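Local coordinates for protein pyruvate carboxylase n-terminal domain (Aquifex aeolicus, PDB 1ULZ) that is the biotin carboxylase part of a pyruvate carboxylase, an enzyme subunit built around an ATP-grasp fold, at residues I31-E36 / P379-M384; G151-L156 / F201-K206; K206-Q211 / F275-E280. The protein carries 1 engineered substitution. All blocks are in the same frame, centred on the assembly; numbering follows the deposited sequence.

How the interactions relate
Along the chain, 31-36 comes first and 379-384 last, so interaction 1 brackets the other two; it joins the N-terminal and C-terminal biotin carboxylase family regions, between the end of strand 28-32 of the parallel sheet and the loop that enters strand 384-392 of the eight-stranded antiparallel one. Interactions 2 and 3 follow in series within the ATP-grasp region, share Lys206 and touch, Ile202 packing on Ile276 and Asp278. Segment 201-206 carries the chain from the three-stranded sheet into the eight-stranded one, where interaction 3 pairs its continuation with strand 269-277, a connection consistent with a small ATP-grasp lobe joined to the protein body. Centre to centre they are about 14 Å apart; interaction 1, opposite both across the chain's centre, is about 40 and 33 Å away.

Interaction 1 (I31-E36 / P379-M384); sequences IYNEVE and PYYDSM
The Tyr381 ring stands between its own neighbour and Glu36: Tyr380 CB lies 4.0 Å above one face of the Tyr381 ring, over its centre, while the Glu36 carboxylate comes in obliquely from the other side of the ring plane. Carboxylate and ring are turned 28° against each other, with Glu36 OE2 3.5 Å from Tyr381 CE1. The Tyr380 ring has Pro379 CG over one face; beyond its other side Val35 CG1 approaches Tyr380 CE1 at a slant, 4.0 Å away. The second methyl of Val35, CG2, points at the tip of Tyr381, so the valine's two branches divide between the two tyrosines.

No direct hydrogen bond spans the two segments; a water joins them instead. It donates to Tyr381 OH at 3.0 Å and to Glu36 OE2 at 2.6 Å, and accepts from Asn33 N. Tyr381 OH is held further by a hydrogen bond with Pro55 O and rests 3.6 Å from Asn33 CB. Asn33 itself is turned with CG anti to its backbone N (chi1 -180°), which brings OD1 to Val35 N in an Asx turn: the bond is 2.8 Å long, nearly straight, and uses a lone pair in the carbonyl plane. Together with the backbone bond from Glu36 N to Asn33 O, the turn helps to set the backbone that presents Val35 and Glu36 to the tyrosines.

Arg10 makes a salt bridge with Glu36 OE1, which would probably favour the charged form of the carboxylate, and a cation-pi contact with Tyr381. The contact thus fastens the turn that leaves strand 28-32 of the parallel, Rossmann-like N-terminal sheet to the loop leading from strand 365-369 into strand 384-392, with helix 57-60 alongside, where Thr58 meets Asn33 ND2 and Tyr59 touches Glu36.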
loop_
_atom_site.group_PDB
_atom_site.type_symbol
_atom_site.label_atom_id
_atom_site.label_comp_id
_atom_site.label_asym_id
_atom_site.label_seq_id
_atom_site.Cartn_x
_atom_site.Cartn_y
_atom_site.Cartn_z
ATOM N N ILE A 31 19.138 18.487 -3.759
ATOM C CA ILE A 31 20.567 18.754 -3.650
ATOM C C ILE A 31 21.236 17.392 -3.479
ATOM O O ILE A 31 20.606 16.438 -3.014
ATOM C CB ILE A 31 20.931 19.663 -2.437
ATOM C CG1 ILE A 31 20.385 19.076 -1.140
ATOM C CG2 ILE A 31 20.397 21.063 -2.653
ATOM C CD1 ILE A 31 20.812 19.846 0.102
ATOM N N TYR A 32 22.503 17.296 -3.864
ATOM C CA TYR A 32 23.222 16.037 -3.747
ATOM C C TYR A 32 24.719 16.203 -3.932
ATOM O O TYR A 32 25.188 17.233 -4.428
ATOM C CB TYR A 32 22.722 15.038 -4.793
ATOM C CG TYR A 32 22.902 15.508 -6.217
ATOM C CD1 TYR A 32 22.121 16.529 -6.732
ATOM C CD2 TYR A 32 23.843 14.918 -7.053
ATOM C CE1 TYR A 32 22.261 16.946 -8.032
ATOM C CE2 TYR A 32 23.996 15.331 -8.365
ATOM C CZ TYR A 32 23.199 16.342 -8.849
ATOM O OH TYR A 32 23.302 16.733 -10.162
ATOM N N ASN A 33 25.460 15.173 -3.538
ATOM C CA ASN A 33 26.905 15.171 -3.700
ATOM C C ASN A 33 27.186 14.404 -4.984
ATOM O O ASN A 33 26.360 13.601 -5.428
ATOM C CB ASN A 33 27.588 14.480 -2.521
ATOM C CG ASN A 33 29.105 14.471 -2.653
ATOM O OD1 ASN A 33 29.669 13.718 -3.447
ATOM N ND2 ASN A 33 29.770 15.325 -1.885
ATOM N N GLU A 34 28.339 14.651 -5.587
ATOM C CA GLU A 34 28.698 13.977 -6.827
ATOM C C GLU A 34 28.647 12.455 -6.716
ATOM O O GLU A 34 28.301 11.775 -7.678
ATOM C CB GLU A 34 30.092 14.426 -7.278
ATOM C CG GLU A 34 30.600 13.730 -8.528
ATOM C CD GLU A 34 31.296 12.414 -8.217
ATOM O OE1 GLU A 34 31.322 11.545 -9.110
ATOM O OE2 GLU A 34 31.823 12.254 -7.091
ATOM N N VAL A 35 28.995 11.927 -5.546
ATOM C CA VAL A 35 28.993 10.482 -5.319
ATOM C C VAL A 35 27.609 9.842 -5.454
ATOM O O VAL A 35 27.484 8.613 -5.488
ATOM C CB VAL A 35 29.544 10.140 -3.926
ATOM C CG1 VAL A 35 30.987 10.628 -3.801
ATOM C CG2 VAL A 35 28.667 10.764 -2.859
ATOM N N GLU A 36 26.568 10.669 -5.517
ATOM C CA GLU A 36 25.208 10.164 -5.668
ATOM C C GLU A 36 24.506 10.901 -6.793
ATOM O O GLU A 36 23.317 11.199 -6.699
ATOM C CB GLU A 36 24.405 10.334 -4.371
ATOM C CG GLU A 36 24.803 9.381 -3.259
ATOM C CD GLU A 36 23.808 9.364 -2.112
ATOM O OE1 GLU A 36 23.457 8.258 -1.658
ATOM O OE2 GLU A 36 23.380 10.445 -1.659
ATOM N N PRO A 379 30.101 4.588 1.896
ATOM C CA PRO A 379 30.458 4.605 3.316
ATOM C C PRO A 379 30.193 5.953 3.989
ATOM O O PRO A 379 30.481 6.130 5.174
ATOM C CB PRO A 379 31.940 4.271 3.288
ATOM C CG PRO A 379 32.391 5.021 2.067
ATOM C CD PRO A 379 31.302 4.719 1.050
ATOM N N TYR A 380 29.627 6.891 3.233
ATOM C CA TYR A 380 29.351 8.232 3.743
ATOM C C TYR A 380 28.020 8.414 4.475
ATOM O O TYR A 380 27.932 9.207 5.418
ATOM C CB TYR A 380 29.419 9.225 2.589
ATOM C CG TYR A 380 30.649 9.053 1.736
ATOM C CD1 TYR A 380 30.544 8.785 0.378
ATOM C CD2 TYR A 380 31.919 9.134 2.293
ATOM C CE1 TYR A 380 31.671 8.601 -0.402
ATOM C CE2 TYR A 380 33.052 8.950 1.522
ATOM C CZ TYR A 380 32.923 8.685 0.177
ATOM O OH TYR A 380 34.051 8.494 -0.594
ATOM N N TYR A 381 26.989 7.694 4.040
ATOM C CA TYR A 381 25.662 7.810 4.645
ATOM C C TYR A 381 25.178 6.487 5.228
ATOM O O TYR A 381 25.908 5.493 5.213
ATOM C CB TYR A 381 24.657 8.293 3.597
ATOM C CG TYR A 381 25.180 9.409 2.721
ATOM C CD1 TYR A 381 25.519 9.176 1.395
ATOM C CD2 TYR A 381 25.341 10.696 3.226
ATOM C CE1 TYR A 381 26.003 10.196 0.591
ATOM C CE2 TYR A 381 25.825 11.719 2.434
ATOM C CZ TYR A 381 26.153 11.465 1.119
ATOM O OH TYR A 381 26.624 12.486 0.328
ATOM N N ASP A 382 23.940 6.472 5.719
ATOM C CA ASP A 382 23.370 5.264 6.313
ATOM C C ASP A 382 23.330 4.094 5.329
ATOM O O ASP A 382 23.454 4.268 4.113
ATOM C CB ASP A 382 21.959 5.540 6.847
ATOM C CG ASP A 382 20.969 5.859 5.744
ATOM O OD1 ASP A 382 20.430 6.988 5.735
ATOM O OD2 ASP A 382 20.728 4.982 4.884
ATOM N N SER A 383 23.149 2.895 5.866
ATOM C CA SER A 383 23.111 1.692 5.049
ATOM C C SER A 383 21.702 1.219 4.691
ATOM O O SER A 383 21.524 0.100 4.215
ATOM C CB SER A 383 23.853 0.576 5.780
ATOM O OG SER A 383 23.360 0.449 7.104
ATOM N N MET A 384 20.706 2.073 4.905
ATOM C CA MET A 384 19.319 1.724 4.609
ATOM C C MET A 384 19.067 1.538 3.112
ATOM O O MET A 384 19.463 2.369 2.295
ATOM C CB MET A 384 18.385 2.811 5.155
ATOM C CG MET A 384 16.888 2.478 5.089
ATOM S SD MET A 384 15.858 3.786 5.858
ATOM C CE MET A 384 16.484 3.715 7.561
HETATM O O HOH W 1 24.612 12.696 -1.842
#

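Interaction 2 (G151-L156 / F201-K206); sequences GYPVLL and FIENPK
With CG anti to the backbone N (chi1 -178°), Phe201 swings its ring between Leu155 and the side chain of Glu203, two residues on, while Leu155, with CG anti to the carbonyl carbon (chi1 -51°), lowers CD2 onto the ring. Leu155 CD2 lies over one face, 3.4 Å from Phe201 CG, a tight approach; Glu203 CB covers the opposite face, offset toward the rim. Pro153, which follows a cis peptide bond, adds its CG obliquely from the Glu203 side, 3.7 Å from Phe201 CD1.

The backbones are tied by one bond, Phe201 N to Pro153 O at 3.1 Å. A water donates to the same oxygen at 2.8 Å and also to Phe201 O, so Pro153 O receives two bonds and the two segments are linked both directly and through the water.

The hydrogen bond prolongs the pairing of strands 154-158 and 196-200 just past the latter's end. Ile169 of strand 168-170 also touches Phe201 and Leu155, and Arg171 holds Glu203 OE2 by a salt bridge. This three-stranded sheet, packed against helix 173-189, probably corresponds to the lid lobe of ATP-grasp proteins, and 201-206 leads out of it into strand 206-214.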
loop_
_atom_site.group_PDB
_atom_site.type_symbol
_atom_site.label_atom_id
_atom_site.label_comp_id
_atom_site.label_asym_id
_atom_site.label_seq_id
_atom_site.Cartn_x
_atom_site.Cartn_y
_atom_site.Cartn_z
ATOM N N GLY A 151 9.969 2.944 44.807
ATOM C CA GLY A 151 9.903 1.510 44.592
ATOM C C GLY A 151 11.146 0.886 43.995
ATOM O O GLY A 151 11.756 1.458 43.092
ATOM N N TYR A 152 11.519 -0.288 44.503
ATOM C CA TYR A 152 12.689 -1.025 44.018
ATOM C C TYR A 152 12.349 -1.819 42.760
ATOM O O TYR A 152 11.196 -2.193 42.543
ATOM C CB TYR A 152 13.197 -2.007 45.080
ATOM C CG TYR A 152 13.964 -1.371 46.216
ATOM C CD1 TYR A 152 13.305 -0.851 47.324
ATOM C CD2 TYR A 152 15.349 -1.292 46.181
ATOM C CE1 TYR A 152 14.006 -0.275 48.365
ATOM C CE2 TYR A 152 16.060 -0.714 47.217
ATOM C CZ TYR A 152 15.384 -0.207 48.306
ATOM O OH TYR A 152 16.083 0.373 49.340
ATOM N N PRO A 153 13.359 -2.120 41.930
ATOM C CA PRO A 153 14.767 -1.759 42.119
ATOM C C PRO A 153 15.094 -0.302 41.808
ATOM O O PRO A 153 14.332 0.388 41.136
ATOM C CB PRO A 153 15.490 -2.718 41.180
ATOM C CG PRO A 153 14.515 -2.839 40.035
ATOM C CD PRO A 153 13.200 -3.007 40.759
ATOM N N VAL A 154 16.242 0.151 42.297
ATOM C CA VAL A 154 16.695 1.516 42.063
ATOM C C VAL A 154 18.159 1.511 41.619
ATOM O O VAL A 154 18.847 0.494 41.735
ATOM C CB VAL A 154 16.553 2.383 43.336
ATOM C CG1 VAL A 154 15.089 2.456 43.750
ATOM C CG2 VAL A 154 17.401 1.804 44.466
ATOM N N LEU A 155 18.627 2.645 41.111
ATOM C CA LEU A 155 19.999 2.776 40.638
ATOM C C LEU A 155 20.759 3.833 41.437
ATOM O O LEU A 155 20.244 4.919 41.689
ATOM C CB LEU A 155 20.020 3.190 39.159
ATOM C CG LEU A 155 19.193 2.425 38.128
ATOM C CD1 LEU A 155 19.312 3.138 36.782
ATOM C CD2 LEU A 155 19.675 0.983 38.017
ATOM N N LEU A 156 21.990 3.512 41.818
ATOM C CA LEU A 156 22.837 4.441 42.560
ATOM C C LEU A 156 24.066 4.701 41.696
ATOM O O LEU A 156 24.647 3.761 41.159
ATOM C CB LEU A 156 23.262 3.816 43.889
ATOM C CG LEU A 156 24.154 4.645 44.813
ATOM C CD1 LEU A 156 23.400 5.876 45.286
ATOM C CD2 LEU A 156 24.587 3.789 46.006
ATOM N N PHE A 201 14.957 2.196 38.696
ATOM C CA PHE A 201 15.472 1.315 37.648
ATOM C C PHE A 201 14.306 0.742 36.849
ATOM O O PHE A 201 13.501 -0.021 37.387
ATOM C CB PHE A 201 16.264 0.148 38.265
ATOM C CG PHE A 201 16.870 -0.799 37.245
ATOM C CD1 PHE A 201 17.210 -2.097 37.602
ATOM C CD2 PHE A 201 17.136 -0.381 35.950
ATOM C CE1 PHE A 201 17.804 -2.957 36.693
ATOM C CE2 PHE A 201 17.732 -1.238 35.030
ATOM C CZ PHE A 201 18.069 -2.531 35.404
ATOM N N ILE A 202 14.215 1.115 35.574
ATOM C CA ILE A 202 13.153 0.605 34.700
ATOM C C ILE A 202 13.797 -0.535 33.926
ATOM O O ILE A 202 14.414 -0.323 32.882
ATOM C CB ILE A 202 12.662 1.678 33.703
ATOM C CG1 ILE A 202 12.332 2.969 34.454
ATOM C CG2 ILE A 202 11.415 1.181 32.984
ATOM C CD1 ILE A 202 11.290 2.786 35.544
ATOM N N GLU A 203 13.646 -1.743 34.452
ATOM C CA GLU A 203 14.257 -2.938 33.875
ATOM C C GLU A 203 13.512 -3.593 32.709
ATOM O O GLU A 203 12.282 -3.703 32.726
ATOM C CB GLU A 203 14.476 -3.952 35.003
ATOM C CG GLU A 203 15.160 -5.228 34.595
ATOM C CD GLU A 203 15.723 -5.973 35.789
ATOM O OE1 GLU A 203 15.073 -5.960 36.862
ATOM O OE2 GLU A 203 16.814 -6.573 35.645
ATOM N N ASN A 204 14.271 -4.061 31.715
ATOM C CA ASN A 204 13.678 -4.689 30.531
ATOM C C ASN A 204 12.643 -3.706 29.995
ATOM O O ASN A 204 11.469 -4.047 29.845
ATOM C CB ASN A 204 12.969 -5.995 30.907
ATOM C CG ASN A 204 13.914 -7.037 31.496
ATOM O OD1 ASN A 204 13.467 -8.012 32.104
ATOM N ND2 ASN A 204 15.221 -6.841 31.309
ATOM N N PRO A 205 13.062 -2.465 29.714
ATOM C CA PRO A 205 12.120 -1.465 29.208
ATOM C C PRO A 205 11.715 -1.599 27.750
ATOM O O PRO A 205 12.431 -2.179 26.930
ATOM C CB PRO A 205 12.855 -0.154 29.456
ATOM C CG PRO A 205 14.286 -0.547 29.174
ATOM C CD PRO A 205 14.405 -1.882 29.893
ATOM N N LYS A 206 10.544 -1.057 27.448
ATOM C CA LYS A 206 10.042 -1.025 26.087
ATOM C C LYS A 206 10.215 0.426 25.670
ATOM O O LYS A 206 10.154 1.334 26.505
ATOM C CB LYS A 206 8.558 -1.378 26.031
ATOM C CG LYS A 206 8.244 -2.795 25.608
ATOM C CD LYS A 206 6.736 -3.020 25.599
ATOM C CE LYS A 206 6.364 -4.421 25.141
ATOM N NZ LYS A 206 6.814 -4.676 23.745
HETATM O O HOH W 2 11.800 -0.009 39.896
#

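Interaction 3 (K206-Q211 / F275-E280); sequences KHIEYQ and FIADQE
Two antiparallel hydrogen-bonded pairs, Lys206 with Ala277 and Ile208 with Phe275, join the strands, and the non-hydrogen-bonded pair His207-Ile276 sits between them. Lys206 N reaches Ala277 O at 3.0 Å, and Ala277 N returns to Lys206 O at 2.8 Å. At the other pair Phe275 N donates to Ile208 O at 2.8 Å and Ile208 N to Phe275 O at 3.1 Å.

On the face bearing Lys206, Ile208, Phe275 and Ala277, Ile208 CG1 presses on Ala277 CB at 3.6 Å, and Lys206 CB comes to 4.1 Å from the same Ala277 CB. Phe275, with CG anti to its carbonyl carbon (chi1 -61°), sets its ring edge-on to Ile208 O and brings CE1 obliquely to Tyr210 CD1, 4.1 Å away. These are neighbouring strands in an eight-stranded antiparallel sheet to which the ATP-grasp region contributes strands 206-214, 220-232 and 269-277, among others, 206-214 lying between the other two.

On the face that bears His207 and Ile276, His207 NE2 donates to Glu209 OE2 at 2.7 Å, within the imidazole plane but from above the carboxylate plane. Arg226 on strand 220-232 holds Glu209 OE1 in a salt bridge. Farther out, Lys206 NZ is bonded to Phe435 O and forms a salt bridge with Asp227, and Tyr210 OH is hydrogen-bonded with Arg251 O. Leu283 of strand 283-289 packs on Phe275, Ala277 and Tyr210.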
loop_
_atom_site.group_PDB
_atom_site.type_symbol
_atom_site.label_atom_id
_atom_site.label_comp_id
_atom_site.label_asym_id
_atom_site.label_seq_id
_atom_site.Cartn_x
_atom_site.Cartn_y
_atom_site.Cartn_z
ATOM N N LYS A 206 10.544 -1.057 27.448
ATOM C CA LYS A 206 10.042 -1.025 26.087
ATOM C C LYS A 206 10.215 0.426 25.670
ATOM O O LYS A 206 10.154 1.334 26.505
ATOM C CB LYS A 206 8.558 -1.378 26.031
ATOM C CG LYS A 206 8.244 -2.795 25.608
ATOM C CD LYS A 206 6.736 -3.020 25.599
ATOM C CE LYS A 206 6.364 -4.421 25.141
ATOM N NZ LYS A 206 6.814 -4.676 23.745
ATOM N N HIS A 207 10.459 0.644 24.386
ATOM C CA HIS A 207 10.593 1.990 23.855
ATOM C C HIS A 207 9.228 2.303 23.253
ATOM O O HIS A 207 8.849 1.719 22.236
ATOM C CB HIS A 207 11.675 2.024 22.772
ATOM C CG HIS A 207 11.682 3.283 21.961
ATOM N ND1 HIS A 207 12.668 4.238 22.078
ATOM C CD2 HIS A 207 10.822 3.745 21.022
ATOM C CE1 HIS A 207 12.415 5.234 21.246
ATOM N NE2 HIS A 207 11.300 4.960 20.594
ATOM N N ILE A 208 8.479 3.191 23.900
ATOM C CA ILE A 208 7.154 3.578 23.420
ATOM C C ILE A 208 7.222 5.066 23.077
ATOM O O ILE A 208 7.671 5.872 23.895
ATOM C CB ILE A 208 6.072 3.376 24.506
ATOM C CG1 ILE A 208 6.021 1.911 24.958
ATOM C CG2 ILE A 208 4.720 3.834 23.972
ATOM C CD1 ILE A 208 5.473 0.946 23.931
ATOM N N GLU A 209 6.776 5.438 21.880
ATOM C CA GLU A 209 6.840 6.834 21.481
ATOM C C GLU A 209 5.552 7.353 20.864
ATOM O O GLU A 209 4.880 6.652 20.100
ATOM C CB GLU A 209 8.011 7.048 20.515
ATOM C CG GLU A 209 7.831 6.425 19.140
ATOM C CD GLU A 209 9.068 6.567 18.261
ATOM O OE1 GLU A 209 8.918 6.538 17.020
ATOM O OE2 GLU A 209 10.188 6.699 18.806
ATOM N N TYR A 210 5.217 8.595 21.201
ATOM C CA TYR A 210 4.013 9.227 20.690
ATOM C C TYR A 210 4.264 10.169 19.520
ATOM O O TYR A 210 5.225 10.952 19.519
ATOM C CB TYR A 210 3.296 9.996 21.806
ATOM C CG TYR A 210 2.264 9.185 22.557
ATOM C CD1 TYR A 210 2.633 8.311 23.579
ATOM C CD2 TYR A 210 0.919 9.270 22.218
ATOM C CE1 TYR A 210 1.687 7.545 24.240
ATOM C CE2 TYR A 210 -0.034 8.510 22.869
ATOM C CZ TYR A 210 0.349 7.647 23.878
ATOM O OH TYR A 210 -0.610 6.889 24.512
ATOM N N GLN A 211 3.386 10.091 18.526
ATOM C CA GLN A 211 3.470 10.952 17.355
ATOM C C GLN A 211 2.660 12.218 17.637
ATOM O O GLN A 211 1.488 12.147 18.009
ATOM C CB GLN A 211 2.895 10.246 16.124
ATOM C CG GLN A 211 2.886 11.102 14.865
ATOM C CD GLN A 211 4.273 11.547 14.444
ATOM O OE1 GLN A 211 5.137 10.723 14.153
ATOM N NE2 GLN A 211 4.494 12.860 14.412
ATOM N N PHE A 275 9.384 7.739 25.091
ATOM C CA PHE A 275 9.253 7.281 26.476
ATOM C C PHE A 275 9.828 5.871 26.604
ATOM O O PHE A 275 10.162 5.224 25.613
ATOM C CB PHE A 275 7.782 7.158 26.910
ATOM C CG PHE A 275 6.991 8.437 26.865
ATOM C CD1 PHE A 275 6.489 8.921 25.671
ATOM C CD2 PHE A 275 6.710 9.129 28.033
ATOM C CE1 PHE A 275 5.715 10.073 25.643
ATOM C CE2 PHE A 275 5.939 10.279 28.012
ATOM C CZ PHE A 275 5.441 10.752 26.816
ATOM N N ILE A 276 9.938 5.408 27.845
ATOM C CA ILE A 276 10.366 4.047 28.126
ATOM C C ILE A 276 9.217 3.526 28.966
ATOM O O ILE A 276 8.703 4.236 29.830
ATOM C CB ILE A 276 11.678 3.966 28.930
ATOM C CG1 ILE A 276 11.586 4.812 30.195
ATOM C CG2 ILE A 276 12.837 4.405 28.068
ATOM C CD1 ILE A 276 12.855 4.791 31.003
ATOM N N ALA A 277 8.780 2.304 28.698
ATOM C CA ALA A 277 7.668 1.741 29.450
ATOM C C ALA A 277 8.149 0.582 30.294
ATOM O O ALA A 277 9.053 -0.151 29.889
ATOM C CB ALA A 277 6.577 1.273 28.500
ATOM N N ASP A 278 7.552 0.416 31.470
ATOM C CA ASP A 278 7.940 -0.688 32.331
ATOM C C ASP A 278 6.999 -1.847 32.042
ATOM O O ASP A 278 6.082 -1.722 31.222
ATOM C CB ASP A 278 7.874 -0.293 33.818
ATOM C CG ASP A 278 6.473 0.069 34.274
ATOM O OD1 ASP A 278 5.496 -0.444 33.695
ATOM O OD2 ASP A 278 6.344 0.856 35.238
ATOM N N GLN A 279 7.227 -2.970 32.716
ATOM C CA GLN A 279 6.417 -4.167 32.522
ATOM C C GLN A 279 4.927 -3.959 32.746
ATOM O O GLN A 279 4.113 -4.729 32.247
ATOM C CB GLN A 279 6.911 -5.292 33.444
ATOM C CG GLN A 279 8.320 -5.780 33.127
ATOM C CD GLN A 279 8.742 -6.951 34.002
ATOM O OE1 GLN A 279 9.929 -7.279 34.094
ATOM N NE2 GLN A 279 7.767 -7.591 34.645
ATOM N N GLU A 280 4.556 -2.932 33.499
ATOM C CA GLU A 280 3.139 -2.712 33.758
ATOM C C GLU A 280 2.492 -1.787 32.749
ATOM O O GLU A 280 1.269 -1.634 32.739
ATOM C CB GLU A 280 2.925 -2.156 35.168
ATOM C CG GLU A 280 3.501 -3.030 36.260
ATOM C CD GLU A 280 4.981 -2.779 36.463
ATOM O OE1 GLU A 280 5.651 -3.592 37.145
ATOM O OE2 GLU A 280 5.476 -1.753 35.944
#